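Local structure of fibrinogen alpha subunit (Gallus gallus, 1M1J) at residues Q142-D156 / Y172-L186. The protein is probably cleaved by thrombin and then polymerizes with the fibrinogen beta and gamma chains into the insoluble fibrin matrix of blood clots. Residues are numbered along the deposited sequence; the frame is centred on the assembly and turned at random.
Sequences QEQVVEMKRLEVDID and YQVDKEGYDNIQKHL
Tyr179 lays one face of its ring on the backbone of Lys149, whose CA stands 4.0 Å from the ring centroid in a CH-pi contact. The ring enters as a knob among Val145, Met148, Lys149 and Glu152: Val145 CG1 meets its rim at CD1, 4.0 Å away, while the aliphatic chain of Lys149 runs past it in the opposite sense. Glu152 reaches out from the helix as a straight rod, CG anti to the backbone N (chi1 177°), and its carboxylate is thereby carried between two tyrosines. OE1 accepts the hydroxyl of Tyr172, OH to OE1 2.8 Å, from well above the carboxylate plane, and a weak bond from Asp175 N; OE2 receives a weak, less certain bond from Tyr179 OH. The pairing illustrates how the alpha chain of fibrinogen folds back on its coiled coil as a fourth strand: after a reversal, residues 178-186 run antiparallel (171°) to residues 142-156, their axes 11.1 Å apart at closest. With alanine at Tyr179, the hole between these four residues is likely to be left unfilled, and Lys149 CA to lose its aromatic cover. Nearer the reversal, Val174 CG1 packs on Glu152 CG and Asp156 CB, both at 3.6 Å, while the carboxylate of Asp156 is engaged by Arg160 in a salt bridge. Toward Leu186, Val145 turns its other methyl, CG2, to CG2 of Ile182.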
loop_
_atom_site.group_PDB
_atom_site.type_symbol
_atom_site.label_atom_id
_atom_site.label_comp_id
_atom_site.label_asym_id
_atom_site.label_seq_id
_atom_site.Cartn_x
_atom_site.Cartn_y
_atom_site.Cartn_z
ATOM N N GLN D 142 -86.647 36.700 95.732
ATOM C CA GLN D 142 -87.900 36.830 95.005
ATOM C C GLN D 142 -89.055 36.191 95.769
ATOM O O GLN D 142 -90.155 36.740 95.804
ATOM C CB GLN D 142 -87.774 36.199 93.618
ATOM C CG GLN D 142 -89.059 36.223 92.803
ATOM C CD GLN D 142 -89.679 37.609 92.710
ATOM O OE1 GLN D 142 -90.339 38.070 93.643
ATOM N NE2 GLN D 142 -89.464 38.282 91.581
ATOM N N GLU D 143 -88.820 35.040 96.391
ATOM C CA GLU D 143 -89.896 34.409 97.129
ATOM C C GLU D 143 -90.138 35.167 98.424
ATOM O O GLU D 143 -91.251 35.172 98.953
ATOM C CB GLU D 143 -89.604 32.924 97.386
ATOM C CG GLU D 143 -88.395 32.604 98.232
ATOM C CD GLU D 143 -88.137 31.098 98.301
ATOM O OE1 GLU D 143 -89.011 30.368 98.817
ATOM O OE2 GLU D 143 -87.069 30.640 97.834
ATOM N N GLN D 144 -89.100 35.828 98.926
ATOM C CA GLN D 144 -89.239 36.623 100.140
ATOM C C GLN D 144 -90.090 37.849 99.800
ATOM O O GLN D 144 -90.941 38.259 100.585
ATOM C CB GLN D 144 -87.867 37.052 100.670
ATOM C CG GLN D 144 -87.937 37.977 101.881
ATOM C CD GLN D 144 -86.596 38.158 102.557
ATOM O OE1 GLN D 144 -86.038 37.208 103.125
ATOM N NE2 GLN D 144 -86.062 39.378 102.499
ATOM N N VAL D 145 -89.870 38.426 98.621
ATOM C CA VAL D 145 -90.653 39.582 98.205
ATOM C C VAL D 145 -92.121 39.182 98.062
ATOM O O VAL D 145 -93.008 40.030 98.099
ATOM C CB VAL D 145 -90.153 40.160 96.864
ATOM C CG1 VAL D 145 -91.122 41.208 96.351
ATOM C CG2 VAL D 145 -88.786 40.795 97.048
ATOM N N VAL D 146 -92.379 37.890 97.896
ATOM C CA VAL D 146 -93.753 37.408 97.768
ATOM C C VAL D 146 -94.397 37.284 99.146
ATOM O O VAL D 146 -95.496 37.788 99.375
ATOM C CB VAL D 146 -93.809 36.024 97.044
ATOM C CG1 VAL D 146 -95.138 35.312 97.330
ATOM C CG2 VAL D 146 -93.663 36.229 95.547
ATOM N N GLU D 147 -93.703 36.608 100.053
ATOM C CA GLU D 147 -94.188 36.409 101.409
ATOM C C GLU D 147 -94.357 37.743 102.119
ATOM O O GLU D 147 -95.290 37.926 102.897
ATOM C CB GLU D 147 -93.203 35.545 102.191
ATOM C CG GLU D 147 -93.636 35.214 103.607
ATOM C CD GLU D 147 -92.632 34.320 104.310
ATOM O OE1 GLU D 147 -92.912 33.855 105.436
ATOM O OE2 GLU D 147 -91.553 34.080 103.728
ATOM N N MET D 148 -93.448 38.670 101.833
ATOM C CA MET D 148 -93.459 39.990 102.444
ATOM C C MET D 148 -94.664 40.814 102.005
ATOM O O MET D 148 -95.379 41.357 102.842
ATOM C CB MET D 148 -92.168 40.733 102.097
ATOM C CG MET D 148 -91.827 41.885 103.027
ATOM S SD MET D 148 -91.302 41.359 104.673
ATOM C CE MET D 148 -92.846 41.263 105.488
ATOM N N LYS D 149 -94.897 40.908 100.698
ATOM C CA LYS D 149 -96.029 41.678 100.185
ATOM C C LYS D 149 -97.324 41.194 100.826
ATOM O O LYS D 149 -98.293 41.943 100.933
ATOM C CB LYS D 149 -96.124 41.556 98.663
ATOM C CG LYS D 149 -97.185 42.453 98.044
ATOM C CD LYS D 149 -97.050 42.537 96.528
ATOM C CE LYS D 149 -98.088 43.483 95.922
ATOM N NZ LYS D 149 -97.966 44.888 96.411
ATOM N N ARG D 150 -97.331 39.936 101.254
ATOM C CA ARG D 150 -98.496 39.353 101.910
ATOM C C ARG D 150 -98.475 39.691 103.392
ATOM O O ARG D 150 -99.485 40.084 103.966
ATOM C CB ARG D 150 -98.499 37.828 101.764
ATOM C CG ARG D 150 -99.171 37.300 100.507
ATOM C CD ARG D 150 -99.246 35.781 100.536
ATOM N NE ARG D 150 -100.096 35.264 99.468
ATOM C CZ ARG D 150 -99.844 35.410 98.172
ATOM N NH1 ARG D 150 -98.759 36.057 97.770
ATOM N NH2 ARG D 150 -100.685 34.915 97.274
ATOM N N LEU D 151 -97.309 39.531 104.002
ATOM C CA LEU D 151 -97.139 39.791 105.419
ATOM C C LEU D 151 -97.464 41.230 105.802
ATOM O O LEU D 151 -98.230 41.463 106.733
ATOM C CB LEU D 151 -95.710 39.468 105.841
ATOM C CG LEU D 151 -95.569 38.699 107.154
ATOM C CD1 LEU D 151 -94.127 38.814 107.643
ATOM C CD2 LEU D 151 -96.523 39.256 108.195
ATOM N N GLU D 152 -96.884 42.193 105.088
ATOM C CA GLU D 152 -97.141 43.595 105.394
ATOM C C GLU D 152 -98.631 43.854 105.460
ATOM O O GLU D 152 -99.097 44.550 106.353
ATOM C CB GLU D 152 -96.512 44.530 104.357
ATOM C CG GLU D 152 -96.827 46.006 104.615
ATOM C CD GLU D 152 -96.100 46.955 103.678
ATOM O OE1 GLU D 152 -96.369 48.178 103.731
ATOM O OE2 GLU D 152 -95.255 46.486 102.890
ATOM N N VAL D 153 -99.380 43.294 104.520
ATOM C CA VAL D 153 -100.822 43.486 104.509
ATOM C C VAL D 153 -101.472 42.787 105.696
ATOM O O VAL D 153 -102.425 43.306 106.267
ATOM C CB VAL D 153 -101.464 42.990 103.174
ATOM C CG1 VAL D 153 -102.969 42.804 103.340
ATOM C CG2 VAL D 153 -101.223 44.019 102.072
ATOM N N ASP D 154 -100.958 41.622 106.080
ATOM C CA ASP D 154 -101.531 40.899 107.213
ATOM C C ASP D 154 -101.367 41.746 108.477
ATOM O O ASP D 154 -102.304 41.914 109.255
ATOM C CB ASP D 154 -100.832 39.552 107.411
ATOM C CG ASP D 154 -101.597 38.622 108.351
ATOM O OD1 ASP D 154 -100.953 37.840 109.090
ATOM O OD2 ASP D 154 -102.847 38.659 108.342
ATOM N N ILE D 155 -100.172 42.290 108.678
ATOM C CA ILE D 155 -99.919 43.106 109.849
ATOM C C ILE D 155 -100.720 44.401 109.823
ATOM O O ILE D 155 -101.183 44.858 110.864
ATOM C CB ILE D 155 -98.425 43.421 109.986
ATOM C CG1 ILE D 155 -97.647 42.108 110.145
ATOM C CG2 ILE D 155 -98.193 44.327 111.188
ATOM C CD1 ILE D 155 -96.128 42.253 110.099
ATOM N N ASP D 156 -100.893 44.987 108.640
ATOM C CA ASP D 156 -101.655 46.226 108.524
ATOM C C ASP D 156 -103.070 45.991 109.037
ATOM O O ASP D 156 -103.616 46.776 109.809
ATOM C CB ASP D 156 -101.704 46.688 107.065
ATOM C CG ASP D 156 -102.620 47.888 106.854
ATOM O OD1 ASP D 156 -103.849 47.732 106.970
ATOM O OD2 ASP D 156 -102.119 48.994 106.574
ATOM N N TYR D 172 -100.946 52.687 110.512
ATOM C CA TYR D 172 -99.937 52.143 109.629
ATOM C C TYR D 172 -100.641 51.943 108.300
ATOM O O TYR D 172 -101.764 51.434 108.249
ATOM C CB TYR D 172 -99.389 50.805 110.124
ATOM C CG TYR D 172 -98.374 50.228 109.159
ATOM C CD1 TYR D 172 -97.031 50.618 109.207
ATOM C CD2 TYR D 172 -98.768 49.345 108.148
ATOM C CE1 TYR D 172 -96.103 50.143 108.268
ATOM C CE2 TYR D 172 -97.852 48.866 107.202
ATOM C CZ TYR D 172 -96.523 49.267 107.266
ATOM O OH TYR D 172 -95.624 48.795 106.331
ATOM N N GLN D 173 -99.983 52.344 107.224
ATOM C CA GLN D 173 -100.573 52.227 105.905
ATOM C C GLN D 173 -99.601 51.502 104.979
ATOM O O GLN D 173 -98.420 51.850 104.924
ATOM C CB GLN D 173 -100.884 53.632 105.373
ATOM C CG GLN D 173 -102.142 53.732 104.539
ATOM C CD GLN D 173 -103.376 53.309 105.309
ATOM O OE1 GLN D 173 -103.760 53.938 106.296
ATOM N NE2 GLN D 173 -104.003 52.230 104.861
ATOM N N VAL D 174 -100.093 50.489 104.267
ATOM C CA VAL D 174 -99.258 49.728 103.333
ATOM C C VAL D 174 -98.917 50.587 102.125
ATOM O O VAL D 174 -99.798 51.234 101.557
ATOM C CB VAL D 174 -99.974 48.457 102.822
ATOM C CG1 VAL D 174 -100.068 47.430 103.932
ATOM C CG2 VAL D 174 -101.363 48.816 102.310
ATOM N N ASP D 175 -97.644 50.587 101.735
ATOM C CA ASP D 175 -97.195 51.376 100.590
ATOM C C ASP D 175 -97.865 50.955 99.274
ATOM O O ASP D 175 -98.193 51.806 98.443
ATOM C CB ASP D 175 -95.674 51.273 100.445
ATOM C CG ASP D 175 -95.104 52.321 99.499
ATOM O OD1 ASP D 175 -95.591 52.425 98.351
ATOM O OD2 ASP D 175 -94.166 53.039 99.906
ATOM N N LYS D 176 -98.062 49.650 99.090
ATOM C CA LYS D 176 -98.691 49.100 97.880
ATOM C C LYS D 176 -97.927 49.397 96.597
ATOM O O LYS D 176 -98.346 48.990 95.511
ATOM C CB LYS D 176 -100.129 49.612 97.723
ATOM C CG LYS D 176 -101.199 48.655 98.238
ATOM C CD LYS D 176 -102.598 49.218 98.021
ATOM C CE LYS D 176 -103.664 48.300 98.606
ATOM N NZ LYS D 176 -105.046 48.849 98.428
ATOM N N GLU D 177 -96.812 50.109 96.727
ATOM C CA GLU D 177 -95.990 50.468 95.580
ATOM C C GLU D 177 -94.512 50.229 95.854
ATOM O O GLU D 177 -93.721 50.027 94.930
ATOM C CB GLU D 177 -96.217 51.936 95.200
ATOM C CG GLU D 177 -97.558 52.203 94.526
ATOM C CD GLU D 177 -97.652 53.603 93.947
ATOM O OE1 GLU D 177 -98.648 53.892 93.249
ATOM O OE2 GLU D 177 -96.729 54.413 94.192
ATOM N N GLY D 178 -94.137 50.263 97.127
ATOM C CA GLY D 178 -92.751 50.025 97.466
ATOM C C GLY D 178 -92.340 48.701 96.855
ATOM O O GLY D 178 -91.171 48.479 96.540
ATOM N N TYR D 179 -93.319 47.824 96.657
ATOM C CA TYR D 179 -93.049 46.516 96.092
ATOM C C TYR D 179 -92.874 46.460 94.589
ATOM O O TYR D 179 -92.014 45.730 94.100
ATOM C CB TYR D 179 -94.131 45.542 96.527
ATOM C CG TYR D 179 -93.947 45.128 97.957
ATOM C CD1 TYR D 179 -92.939 44.234 98.310
ATOM C CD2 TYR D 179 -94.743 45.664 98.965
ATOM C CE1 TYR D 179 -92.725 43.883 99.638
ATOM C CE2 TYR D 179 -94.539 45.323 100.294
ATOM C CZ TYR D 179 -93.529 44.431 100.627
ATOM O OH TYR D 179 -93.319 44.087 101.944
ATOM N N ASP D 180 -93.670 47.218 93.841
ATOM C CA ASP D 180 -93.527 47.182 92.391
ATOM C C ASP D 180 -92.198 47.804 91.965
ATOM O O ASP D 180 -91.686 47.528 90.875
ATOM C CB ASP D 180 -94.705 47.883 91.697
ATOM C CG ASP D 180 -94.824 49.344 92.066
ATOM O OD1 ASP D 180 -93.831 50.089 91.906
ATOM O OD2 ASP D 180 -95.923 49.746 92.505
ATOM N N ASN D 181 -91.636 48.632 92.838
ATOM C CA ASN D 181 -90.359 49.267 92.556
ATOM C C ASN D 181 -89.257 48.247 92.850
ATOM O O ASN D 181 -88.220 48.211 92.183
ATOM C CB ASN D 181 -90.190 50.510 93.426
ATOM C CG ASN D 181 -89.044 51.387 92.972
ATOM O OD1 ASN D 181 -88.874 52.504 93.457
ATOM N ND2 ASN D 181 -88.245 50.884 92.036
ATOM N N ILE D 182 -89.491 47.414 93.858
ATOM C CA ILE D 182 -88.537 46.377 94.215
ATOM C C ILE D 182 -88.557 45.355 93.098
ATOM O O ILE D 182 -87.513 44.949 92.593
ATOM C CB ILE D 182 -88.933 45.651 95.510
ATOM C CG1 ILE D 182 -88.886 46.618 96.687
ATOM C CG2 ILE D 182 -88.024 44.461 95.734
ATOM C CD1 ILE D 182 -87.585 47.367 96.793
ATOM N N GLN D 183 -89.763 44.942 92.716
ATOM C CA GLN D 183 -89.932 43.958 91.658
ATOM C C GLN D 183 -89.344 44.484 90.356
ATOM O O GLN D 183 -89.012 43.714 89.454
ATOM C CB GLN D 183 -91.412 43.626 91.469
ATOM C CG GLN D 183 -91.648 42.391 90.619
ATOM C CD GLN D 183 -91.018 41.135 91.212
ATOM O OE1 GLN D 183 -91.517 40.568 92.194
ATOM N NE2 GLN D 183 -89.908 40.698 90.619
ATOM N N LYS D 184 -89.213 45.800 90.262
ATOM C CA LYS D 184 -88.640 46.404 89.076
ATOM C C LYS D 184 -87.166 46.000 89.033
ATOM O O LYS D 184 -86.645 45.620 87.985
ATOM C CB LYS D 184 -88.774 47.922 89.145
ATOM C CG LYS D 184 -88.732 48.614 87.796
ATOM C CD LYS D 184 -89.034 50.103 87.932
ATOM C CE LYS D 184 -90.351 50.351 88.670
ATOM N NZ LYS D 184 -91.501 49.622 88.059
ATOM N N HIS D 185 -86.501 46.074 90.184
ATOM C CA HIS D 185 -85.092 45.702 90.281
ATOM C C HIS D 185 -84.867 44.212 90.049
ATOM O O HIS D 185 -83.998 43.834 89.272
ATOM C CB HIS D 185 -84.525 46.076 91.649
ATOM C CG HIS D 185 -84.304 47.543 91.834
ATOM N ND1 HIS D 185 -83.647 48.319 90.904
ATOM C CD2 HIS D 185 -84.619 48.370 92.858
ATOM C CE1 HIS D 185 -83.566 49.560 91.347
ATOM N NE2 HIS D 185 -84.148 49.618 92.531
ATOM N N LEU D 186 -85.639 43.369 90.730
ATOM C CA LEU D 186 -85.500 41.922 90.577
ATOM C C LEU D 186 -85.484 41.504 89.109
ATOM O O LEU D 186 -84.692 40.649 88.710
ATOM C CB LEU D 186 -86.634 41.186 91.295
ATOM C CG LEU D 186 -86.540 40.990 92.808
ATOM C CD1 LEU D 186 -85.378 40.075 93.156
ATOM C CD2 LEU D 186 -86.376 42.336 93.464
#